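Local coordinates for inositol monophosphatase (PDB 4N81), which probably removes phosphate from inositol monophosphate or related sugar phosphates in a magnesium-dependent reaction, as do other members of the inositol monophosphatase superfamily, at residues Leu12-Ala17 and Gln124-Gly129; Asp22-Phe27 and Asp86-Thr91. All blocks are in the same frame, centred on the assembly; numbering follows the deposited sequence.

Contact 1 of 2, residues Leu12-Ala17 and Gln124-Gly129; sequences LAHRLA and QERWVG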
loop_
_atom_site.group_PDB
_atom_site.type_symbol
_atom_site.label_atom_id
_atom_site.label_comp_id
_atom_site.label_asym_id
_atom_site.label_seq_id
_atom_site.Cartn_x
_atom_site.Cartn_y
_atom_site.Cartn_z
ATOM N N LEU A 12 16.712 -17.679 -16.616
ATOM C CA LEU A 12 15.949 -16.964 -17.633
ATOM C C LEU A 12 14.880 -16.085 -16.950
ATOM O O LEU A 12 14.662 -14.941 -17.333
ATOM C CB LEU A 12 15.231 -17.974 -18.539
ATOM C CG LEU A 12 14.404 -17.409 -19.706
ATOM C CD1 LEU A 12 15.258 -16.425 -20.484
ATOM C CD2 LEU A 12 13.887 -18.523 -20.655
ATOM N N ALA A 13 14.267 -16.598 -15.890
ATOM C CA ALA A 13 13.164 -15.874 -15.262
ATOM C C ALA A 13 13.678 -14.567 -14.661
ATOM O O ALA A 13 13.037 -13.499 -14.798
ATOM C CB ALA A 13 12.486 -16.755 -14.207
ATOM N N HIS A 14 14.866 -14.615 -14.068
ATOM C CA HIS A 14 15.476 -13.388 -13.575
ATOM C C HIS A 14 15.770 -12.424 -14.693
ATOM O O HIS A 14 15.612 -11.191 -14.531
ATOM C CB HIS A 14 16.811 -13.696 -12.863
ATOM C CG HIS A 14 16.630 -14.160 -11.445
ATOM N ND1 HIS A 14 16.162 -13.330 -10.450
ATOM C CD2 HIS A 14 16.825 -15.370 -10.863
ATOM C CE1 HIS A 14 16.084 -14.003 -9.313
ATOM N NE2 HIS A 14 16.473 -15.250 -9.535
ATOM N N ARG A 15 16.195 -12.971 -15.836
ATOM C CA ARG A 15 16.461 -12.069 -16.971
ATOM C C ARG A 15 15.187 -11.377 -17.469
ATOM O O ARG A 15 15.186 -10.169 -17.764
ATOM C CB ARG A 15 17.189 -12.838 -18.110
ATOM C CG ARG A 15 17.292 -12.069 -19.433
ATOM C CD ARG A 15 18.574 -12.383 -20.240
ATOM N NE ARG A 15 18.495 -13.505 -21.185
ATOM C CZ ARG A 15 18.819 -14.770 -20.891
ATOM N NH1 ARG A 15 19.195 -15.095 -19.651
ATOM N NH2 ARG A 15 18.736 -15.724 -21.824
ATOM N N LEU A 16 14.079 -12.124 -17.480
ATOM C CA LEU A 16 12.812 -11.545 -17.901
ATOM C C LEU A 16 12.389 -10.477 -16.908
ATOM O O LEU A 16 11.908 -9.401 -17.288
ATOM C CB LEU A 16 11.739 -12.636 -17.995
ATOM C CG LEU A 16 12.038 -13.755 -19.015
ATOM C CD1 LEU A 16 10.935 -14.780 -18.918
ATOM C CD2 LEU A 16 12.120 -13.230 -20.444
ATOM N N ALA A 17 12.613 -10.734 -15.622
ATOM C CA ALA A 17 12.206 -9.727 -14.649
ATOM C C ALA A 17 13.027 -8.460 -14.795
ATOM O O ALA A 17 12.468 -7.335 -14.668
ATOM C CB ALA A 17 12.255 -10.255 -13.190
ATOM N N GLN A 124 13.171 -2.595 -5.834
ATOM C CA GLN A 124 14.078 -3.737 -6.039
ATOM C C GLN A 124 13.868 -4.811 -4.967
ATOM O O GLN A 124 14.773 -5.136 -4.198
ATOM C CB GLN A 124 15.543 -3.285 -6.045
ATOM C CG GLN A 124 15.762 -1.986 -6.758
ATOM C CD GLN A 124 15.869 -2.191 -8.209
ATOM O OE1 GLN A 124 15.016 -2.850 -8.818
ATOM N NE2 GLN A 124 16.944 -1.664 -8.799
ATOM N N GLU A 125 12.661 -5.340 -4.926
ATOM C CA GLU A 125 12.350 -6.423 -4.019
ATOM C C GLU A 125 11.896 -7.567 -4.917
ATOM O O GLU A 125 10.916 -7.419 -5.676
ATOM C CB GLU A 125 11.169 -5.995 -3.146
ATOM C CG GLU A 125 11.494 -4.707 -2.344
ATOM C CD GLU A 125 10.324 -4.252 -1.438
ATOM O OE1 GLU A 125 10.505 -4.176 -0.190
ATOM O OE2 GLU A 125 9.248 -3.954 -2.003
ATOM N N ARG A 126 12.550 -8.718 -4.764
ATOM C CA ARG A 126 12.304 -9.830 -5.659
ATOM C C ARG A 126 12.137 -11.135 -4.869
ATOM O O ARG A 126 13.048 -11.550 -4.121
ATOM C CB ARG A 126 13.460 -9.983 -6.660
ATOM C CG ARG A 126 13.189 -11.123 -7.673
ATOM C CD ARG A 126 14.231 -11.143 -8.836
ATOM N NE ARG A 126 14.159 -9.895 -9.592
ATOM C CZ ARG A 126 14.870 -9.616 -10.689
ATOM N NH1 ARG A 126 15.727 -10.503 -11.207
ATOM N NH2 ARG A 126 14.710 -8.432 -11.272
ATOM N N TRP A 127 10.959 -11.738 -5.013
ATOM C CA TRP A 127 10.659 -13.049 -4.429
ATOM C C TRP A 127 10.838 -14.111 -5.523
ATOM O O TRP A 127 10.338 -13.899 -6.625
ATOM C CB TRP A 127 9.170 -13.074 -4.055
ATOM C CG TRP A 127 8.765 -12.268 -2.850
ATOM C CD1 TRP A 127 8.582 -12.752 -1.552
ATOM C CD2 TRP A 127 8.477 -10.863 -2.808
ATOM N NE1 TRP A 127 8.228 -11.694 -0.716
ATOM C CE2 TRP A 127 8.122 -10.541 -1.461
ATOM C CE3 TRP A 127 8.514 -9.827 -3.764
ATOM C CZ2 TRP A 127 7.728 -9.238 -1.075
ATOM C CZ3 TRP A 127 8.141 -8.528 -3.373
ATOM C CH2 TRP A 127 7.747 -8.246 -2.042
ATOM N N VAL A 128 11.518 -15.231 -5.221
ATOM C CA VAL A 128 11.670 -16.310 -6.199
ATOM C C VAL A 128 11.248 -17.615 -5.534
ATOM O O VAL A 128 11.809 -17.985 -4.488
ATOM C CB VAL A 128 13.138 -16.477 -6.625
ATOM C CG1 VAL A 128 13.247 -17.565 -7.725
ATOM C CG2 VAL A 128 13.684 -15.125 -7.112
ATOM N N GLY A 129 10.290 -18.324 -6.148
ATOM C CA GLY A 129 9.866 -19.629 -5.647
ATOM C C GLY A 129 10.003 -20.698 -6.716
ATOM O O GLY A 129 9.847 -20.409 -7.923
#
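Arg-126 NH1 donates a nearly straight hydrogen bond to ring nitrogen ND1 of His-14, 3.0 Å long with an N-H...acceptor angle of 163°. It ties helix 7-24 to strand 125-130 of the large mixed sheet, in the layered alpha-beta fold of the inositol monophosphatase superfamily; the short segments run nearly antiparallel, their axes 11.0 Å apart. ND1 receives the proton in the ring plane and also lies close to the guanidinium plane, the two planes being only 24° apart. Accepting this bond is consistent with ND1 carrying no proton of its own. The arginine spans the gap with CG anti to its backbone N (chi1 -177°) and a bend at chi3 that turns the guanidinium toward the helix. Ala-17 CB sits over the centre of one guanidinium face, 3.6 Å above its plane. Outside the segments, NE bonds to Asn-119 OD1 and NH2 forms a salt bridge with Asp-18, so the group is held at several points of its rim. A leucine in its place would probably leave His-14 ND1 and the Asp-18 carboxylate without their mate and uncover the methyl of Ala-17. Beside this polar link, Val-128 CG2 approaches the imidazole obliquely, 3.4 Å from His-14 CE1.

Contact 2 of 2, residues Asp22-Phe27 and Asp86-Thr91; sequences DIIRPF and DPIDGT. With SO4 (sulfate ion), chain B.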
loop_
_atom_site.group_PDB
_atom_site.type_symbol
_atom_site.label_atom_id
_atom_site.label_comp_id
_atom_site.label_asym_id
_atom_site.label_seq_id
_atom_site.Cartn_x
_atom_site.Cartn_y
_atom_site.Cartn_z
ATOM N N ASP A 22 13.370 -2.672 -16.320
ATOM C CA ASP A 22 13.970 -1.496 -16.952
ATOM C C ASP A 22 12.993 -0.827 -17.887
ATOM O O ASP A 22 13.087 0.376 -18.124
ATOM C CB ASP A 22 15.238 -1.844 -17.735
ATOM C CG ASP A 22 16.362 -2.321 -16.821
ATOM O OD1 ASP A 22 17.282 -3.026 -17.296
ATOM O OD2 ASP A 22 16.305 -1.983 -15.619
ATOM N N ILE A 23 12.078 -1.596 -18.466
ATOM C CA ILE A 23 11.091 -0.922 -19.323
ATOM C C ILE A 23 10.014 -0.154 -18.535
ATOM O O ILE A 23 9.607 0.950 -18.908
ATOM C CB ILE A 23 10.435 -1.959 -20.225
ATOM C CG1 ILE A 23 11.438 -2.392 -21.287
ATOM C CG2 ILE A 23 9.133 -1.428 -20.830
ATOM C CD1 ILE A 23 11.107 -3.747 -21.908
ATOM N N ILE A 24 9.561 -0.764 -17.444
ATOM C CA ILE A 24 8.448 -0.243 -16.629
ATOM C C ILE A 24 8.847 0.967 -15.781
ATOM O O ILE A 24 8.103 1.934 -15.689
ATOM C CB ILE A 24 7.914 -1.349 -15.683
ATOM C CG1 ILE A 24 7.239 -2.477 -16.499
ATOM C CG2 ILE A 24 6.951 -0.754 -14.609
ATOM C CD1 ILE A 24 6.962 -3.814 -15.642
ATOM N N ARG A 25 10.053 0.943 -15.229
ATOM C CA ARG A 25 10.451 1.978 -14.253
ATOM C C ARG A 25 10.264 3.442 -14.723
ATOM O O ARG A 25 9.689 4.255 -13.992
ATOM C CB ARG A 25 11.901 1.731 -13.815
ATOM C CG ARG A 25 12.418 2.583 -12.667
ATOM C CD ARG A 25 13.894 2.176 -12.305
ATOM N NE ARG A 25 13.954 0.823 -11.734
ATOM C CZ ARG A 25 14.484 -0.233 -12.364
ATOM N NH1 ARG A 25 14.506 -1.449 -11.766
ATOM N NH2 ARG A 25 15.003 -0.073 -13.578
ATOM N N PRO A 26 10.694 3.777 -15.957
ATOM C CA PRO A 26 10.575 5.172 -16.390
ATOM C C PRO A 26 9.115 5.671 -16.365
ATOM O O PRO A 26 8.913 6.889 -16.423
ATOM C CB PRO A 26 11.113 5.154 -17.835
ATOM C CG PRO A 26 12.020 3.985 -17.875
ATOM C CD PRO A 26 11.448 2.964 -16.932
ATOM N N PHE A 27 8.130 4.771 -16.491
ATOM C CA PHE A 27 6.719 5.186 -16.552
ATOM C C PHE A 27 6.090 5.382 -15.180
ATOM O O PHE A 27 5.004 5.892 -15.086
ATOM C CB PHE A 27 5.886 4.164 -17.317
ATOM C CG PHE A 27 6.262 4.077 -18.776
ATOM C CD1 PHE A 27 7.059 3.034 -19.250
ATOM C CD2 PHE A 27 5.880 5.080 -19.647
ATOM C CE1 PHE A 27 7.420 2.966 -20.582
ATOM C CE2 PHE A 27 6.242 5.024 -21.002
ATOM C CZ PHE A 27 7.013 3.953 -21.458
ATOM N N ASP A 86 2.782 -11.437 -16.203
ATOM C CA ASP A 86 1.979 -10.267 -15.917
ATOM C C ASP A 86 2.949 -9.098 -15.661
ATOM O O ASP A 86 3.503 -8.996 -14.550
ATOM C CB ASP A 86 1.079 -10.488 -14.689
ATOM C CG ASP A 86 -0.044 -9.433 -14.605
ATOM O OD1 ASP A 86 -0.160 -8.638 -15.567
ATOM O OD2 ASP A 86 -0.805 -9.413 -13.607
ATOM N N PRO A 87 3.206 -8.245 -16.675
ATOM C CA PRO A 87 4.246 -7.215 -16.452
ATOM C C PRO A 87 3.970 -6.311 -15.245
ATOM O O PRO A 87 4.884 -5.953 -14.514
ATOM C CB PRO A 87 4.129 -6.348 -17.728
ATOM C CG PRO A 87 3.708 -7.394 -18.819
ATOM C CD PRO A 87 2.744 -8.312 -18.089
ATOM N N ILE A 88 2.697 -5.986 -15.032
ATOM C CA ILE A 88 2.290 -5.128 -13.913
ATOM C C ILE A 88 1.042 -5.736 -13.253
ATOM O O ILE A 88 -0.086 -5.467 -13.646
ATOM C CB ILE A 88 2.012 -3.675 -14.370
ATOM C CG1 ILE A 88 3.282 -3.078 -15.040
ATOM C CG2 ILE A 88 1.560 -2.783 -13.173
ATOM C CD1 ILE A 88 3.039 -1.723 -15.735
ATOM N N ASP A 89 1.261 -6.552 -12.233
ATOM C CA ASP A 89 0.146 -6.993 -11.416
ATOM C C ASP A 89 -0.072 -5.903 -10.372
ATOM O O ASP A 89 0.874 -5.511 -9.691
ATOM C CB ASP A 89 0.481 -8.316 -10.732
ATOM C CG ASP A 89 -0.691 -8.823 -9.919
ATOM O OD1 ASP A 89 -0.576 -8.839 -8.668
ATOM O OD2 ASP A 89 -1.723 -9.156 -10.537
ATOM N N GLY A 90 -1.318 -5.444 -10.220
ATOM C CA GLY A 90 -1.612 -4.262 -9.425
ATOM C C GLY A 90 -1.637 -3.042 -10.336
ATOM O O GLY A 90 -1.086 -1.976 -9.988
ATOM N N THR A 91 -2.295 -3.200 -11.488
ATOM C CA THR A 91 -2.377 -2.118 -12.455
ATOM C C THR A 91 -3.007 -0.859 -11.783
ATOM O O THR A 91 -2.545 0.261 -11.955
ATOM C CB THR A 91 -3.457 -2.532 -13.552
ATOM O OG1 THR A 91 -3.023 -3.724 -14.212
ATOM C CG2 THR A 91 -3.574 -1.440 -14.592
HETATM S S SO4 B . -4.100 -6.537 -12.795
HETATM O O1 SO4 B . -4.193 -5.676 -14.015
HETATM O O2 SO4 B . -5.369 -7.309 -12.683
HETATM O O3 SO4 B . -3.053 -7.534 -12.970
HETATM O O4 SO4 B . -3.902 -5.706 -11.539
#
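Ile-24 CD1 presses against a backbone oxygen, lying 3.2 Å from Pro-87 O, a short approach for a methyl carbon at a carbonyl. That oxygen is not left to the methyl alone, since it also accepts a hydrogen bond from Thr-103 OG1 on strand 102-109. The rest of the contact is apolar: the same CD1 reaches Ile-88 CG1 at 3.8 Å and Pro-87 CB at 4.3 Å. No hydrogen bond joins the segments, and they bury 113 Å² in all. With CG1 of Ile-24 anti to the carbonyl carbon (chi1 -67°) and the chain extended beyond it (chi2 167°), the terminal methyl projects to the corner at Pro-87. The two isoleucine side chains lie alongside one another, running in opposing senses, and Phe-94 and Phe-101 touch both of them.

Within 22-27, Arg-25 NH2 makes a salt bridge to Asp-22 OD2, using the anti lone pair of that oxygen. Beyond the corner, Gly-90 N and Thr-91 N both donate hydrogen bonds to sulfate O4 (2.9 and 3.0 Å), the first bent and the second straighter. Gly-90, at the N-cap of helix 91-95, has a positive phi, a conformation in which any side chain would collide with the carbonyl oxygen of Asp-89. The sulfate probably comes from the crystallisation liquor; its place at the helix start is consistent with a substrate phosphate site. Asp-86, Asp-89 and Ile-88, the last probably through its backbone O as in relatives, are predicted magnesium ligands, and the segment Asp-86 to Thr-91 has the DPIDGT sequence that marks the metal-binding active site of inositol monophosphatases.

How the contacts relate
Both contacts use helix 7-24, contact 1 along its middle turns and contact 2 further along, toward its C-terminal part, with centres 13 Å apart. Contact 1 is partly buried and joins the helix to a strand of the large sheet through a charged, hydrogen-bonded arginine; contact 2 is buried and sets aliphatic side chains against the corner and short strand of the predicted metal-binding segment. Its polar chemistry lies at the margins, in the salt bridge within 22-27 and the anion at the far side of 86-91. Gln-124 OE1 and Arg-25 NH1, 3.3 Å apart, bring 124-129 and 22-27 into touch. Thus one helix meets both the sheet and the predicted metal-binding segment.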